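Local coordinates for caspase-3 (Porites astreoides, PDB 6WI4), which is probably a cysteine protease that cleaves target proteins after aspartate residues during apoptosis in this stony coral, at residues 184-187 and 188-192. Numbering follows the deposited sequence.
Sequences MDIL and RMLTR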
ATOM      1  N   MET A 184      15.353  -6.948  -8.739  1.00 14.81           N
ATOM      2  CA  MET A 184      15.361  -5.495  -8.608  1.00 12.72           C
ATOM      3  C   MET A 184      14.889  -5.071  -7.220  1.00 12.89           C
ATOM      4  O   MET A 184      13.884  -5.582  -6.717  1.00 12.65           O
ATOM      5  CB  MET A 184      14.471  -4.864  -9.684  1.00 13.43           C
ATOM      6  CG  MET A 184      14.567  -3.360  -9.765  1.00 14.84           C
ATOM      7  SD  MET A 184      13.544  -2.707 -11.084  1.00 15.64           S
ATOM      8  CE  MET A 184      14.477  -3.270 -12.502  1.00 18.17           C
ATOM      9  N   ASP A 185      15.596  -4.114  -6.618  1.00 12.05           N
ATOM     10  CA  ASP A 185      15.269  -3.698  -5.259  1.00  9.00           C
ATOM     11  C   ASP A 185      14.001  -2.848  -5.267  1.00 10.90           C
ATOM     12  O   ASP A 185      13.578  -2.331  -6.303  1.00 11.51           O
ATOM     13  CB  ASP A 185      16.433  -2.934  -4.626  1.00 12.62           C
ATOM     14  CG  ASP A 185      16.623  -1.569  -5.237  1.00 15.52           C
ATOM     15  OD1 ASP A 185      15.991  -0.608  -4.756  1.00 12.91           O
ATOM     16  OD2 ASP A 185      17.400  -1.455  -6.209  1.00 20.10           O
ATOM     17  N   ILE A 186      13.376  -2.716  -4.090  1.00 10.76           N
ATOM     18  CA  ILE A 186      12.012  -2.186  -4.067  1.00  9.72           C
ATOM     19  C   ILE A 186      11.962  -0.725  -4.505  1.00 10.05           C
ATOM     20  O   ILE A 186      10.989  -0.303  -5.133  1.00 10.13           O
ATOM     21  CB  ILE A 186      11.365  -2.380  -2.685  1.00  9.82           C
ATOM     22  CG1 ILE A 186       9.840  -2.251  -2.822  1.00 11.34           C
ATOM     23  CG2 ILE A 186      11.920  -1.396  -1.660  1.00 13.02           C
ATOM     24  CD1 ILE A 186       9.077  -2.620  -1.536  1.00 10.47           C
ATOM     25  N   LEU A 187      12.978   0.081  -4.175  1.00 10.47           N
ATOM     26  CA  LEU A 187      12.902   1.487  -4.572  1.00 10.96           C
ATOM     27  C   LEU A 187      13.001   1.627  -6.083  1.00 11.71           C
ATOM     28  O   LEU A 187      12.284   2.429  -6.689  1.00 11.58           O
ATOM     29  CB  LEU A 187      13.985   2.312  -3.877  1.00 10.40           C
ATOM     30  CG  LEU A 187      13.847   2.461  -2.364  1.00 10.80           C
ATOM     31  CD1 LEU A 187      14.848   3.486  -1.877  1.00 10.53           C
ATOM     32  CD2 LEU A 187      12.440   2.891  -1.954  1.00 11.04           C
ATOM     33  N   ARG A 188      13.861   0.834  -6.717  1.00  9.38           N
ATOM     34  CA  ARG A 188      13.914   0.848  -8.174  1.00 10.16           C
ATOM     35  C   ARG A 188      12.603   0.374  -8.784  1.00 11.19           C
ATOM     36  O   ARG A 188      12.145   0.926  -9.792  1.00 12.30           O
ATOM     37  CB  ARG A 188      15.072  -0.016  -8.657  1.00 13.31           C
ATOM     38  CG  ARG A 188      16.407   0.623  -8.392  1.00 18.39           C
ATOM     39  CD  ARG A 188      17.416   0.257  -9.449  1.00 24.38           C
ATOM     40  NE  ARG A 188      18.670   0.952  -9.193  1.00 26.91           N
ATOM     41  CZ  ARG A 188      19.759   0.811  -9.931  1.00 30.22           C
ATOM     42  NH1 ARG A 188      20.857   1.489  -9.619  1.00 27.70           N
ATOM     43  NH2 ARG A 188      19.748  -0.007 -10.979  1.00 29.00           N
ATOM     44  N   MET A 189      11.976  -0.644  -8.184  1.00  9.16           N
ATOM     45  CA  MET A 189      10.703  -1.109  -8.713  1.00  8.42           C
ATOM     46  C   MET A 189       9.632  -0.041  -8.554  1.00  9.29           C
ATOM     47  O   MET A 189       8.842   0.192  -9.474  1.00  9.69           O
ATOM     48  CB  MET A 189      10.275  -2.406  -8.029  1.00 10.19           C
ATOM     49  CG  MET A 189      11.150  -3.585  -8.406  1.00  9.45           C
ATOM     50  SD  MET A 189      10.380  -5.191  -8.090  1.00 11.49           S
ATOM     51  CE  MET A 189      10.368  -5.184  -6.298  1.00 13.24           C
ATOM     52  N   LEU A 190       9.602   0.638  -7.403  1.00  9.21           N
ATOM     53  CA  LEU A 190       8.602   1.680  -7.213  1.00  8.94           C
ATOM     54  C   LEU A 190       8.852   2.877  -8.135  1.00  9.87           C
ATOM     55  O   LEU A 190       7.900   3.557  -8.530  1.00  9.19           O
ATOM     56  CB  LEU A 190       8.554   2.089  -5.737  1.00  8.62           C
ATOM     57  CG  LEU A 190       7.920   1.026  -4.822  1.00  8.47           C
ATOM     58  CD1 LEU A 190       8.138   1.369  -3.355  1.00 10.91           C
ATOM     59  CD2 LEU A 190       6.432   0.873  -5.093  1.00  9.22           C
ATOM     60  N   THR A 191      10.113   3.139  -8.502  1.00  9.32           N
ATOM     61  CA  THR A 191      10.386   4.147  -9.525  1.00  8.45           C
ATOM     62  C   THR A 191       9.765   3.746 -10.858  1.00  9.32           C
ATOM     63  O   THR A 191       9.165   4.577 -11.552  1.00  9.01           O
ATOM     64  CB  THR A 191      11.895   4.349  -9.651  1.00  9.90           C
ATOM     65  OG1 THR A 191      12.402   4.863  -8.414  1.00  9.67           O
ATOM     66  CG2 THR A 191      12.226   5.353 -10.759  1.00 11.40           C
ATOM     67  N   ARG A 192       9.869   2.464 -11.218  1.00 10.16           N
ATOM     68  CA  ARG A 192       9.246   2.008 -12.456  1.00 10.41           C
ATOM     69  C   ARG A 192       7.729   2.042 -12.360  1.00  9.16           C
ATOM     70  O   ARG A 192       7.047   2.291 -13.363  1.00 10.64           O
ATOM     71  CB  ARG A 192       9.751   0.610 -12.788  1.00 11.04           C
ATOM     72  CG  ARG A 192      11.111   0.672 -13.491  1.00 15.27           C
ATOM     73  CD  ARG A 192      12.012  -0.477 -13.152  1.00 18.08           C
ATOM     74  NE  ARG A 192      13.332  -0.258 -13.744  1.00 18.05           N
ATOM     75  CZ  ARG A 192      14.286   0.478 -13.179  1.00 18.69           C
ATOM     76  NH1 ARG A 192      14.070   1.063 -12.004  1.00 19.52           N
ATOM     77  NH2 ARG A 192      15.459   0.630 -13.783  1.00 18.18           N
TER
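M184 and R192 meet across the first turns of helix 186-197. With CG anti to the backbone N (chi1 -172°) and chi2 extended, the methionine runs past R188, its CG 3.6 Å from R188 CB, then bends at chi3 to lay its methyl over one face of the R192 guanidinium. M184 SD comes within 3.4 Å of R192 CD, and CE sits off-centre toward the rim of the flat group. The same guanidinium turns its edge to the helix backbone: R192 NH1 donates to R188 O at 2.9 Å, in the guanidinium plane but well above the carbonyl plane, while R192 N reaches that oxygen from the opposite face. Replacing R192 with an alanine would probably leave the M184 methyl without the surface it rests on and R188 O with the backbone N-H alone of these two donors.

D185 is the N-cap. Its chi1 of 71° tucks the carboxylate back over the helix start, where D185 OD1 accepts a nearly straight bond from R188 N (3.2 Å), met from above the carboxylate plane, and a weak one from L187 N. D185 OD2 lies against R188 CG and stands 4.0 Å from R188 NE, well out of the guanidinium plane, so no N-H points at it and the opposite charges probably just attract. L187 O takes two donors from the residue one turn later, T191 N and, at 3.0 Å, T191 OG1, which arrive from opposite faces of the carbonyl plane. M189 slides past M184 in the reverse direction, M184 CG to M189 CG 3.7 Å, while I186 and L190 run side by side.

In the caspase domain, I186, M189 and L190 pack on helix 168-180, through F177 and L173, while L187 and L190 reach V218 of strand 217-220, outermost on that side of this chain's six-stranded sheet.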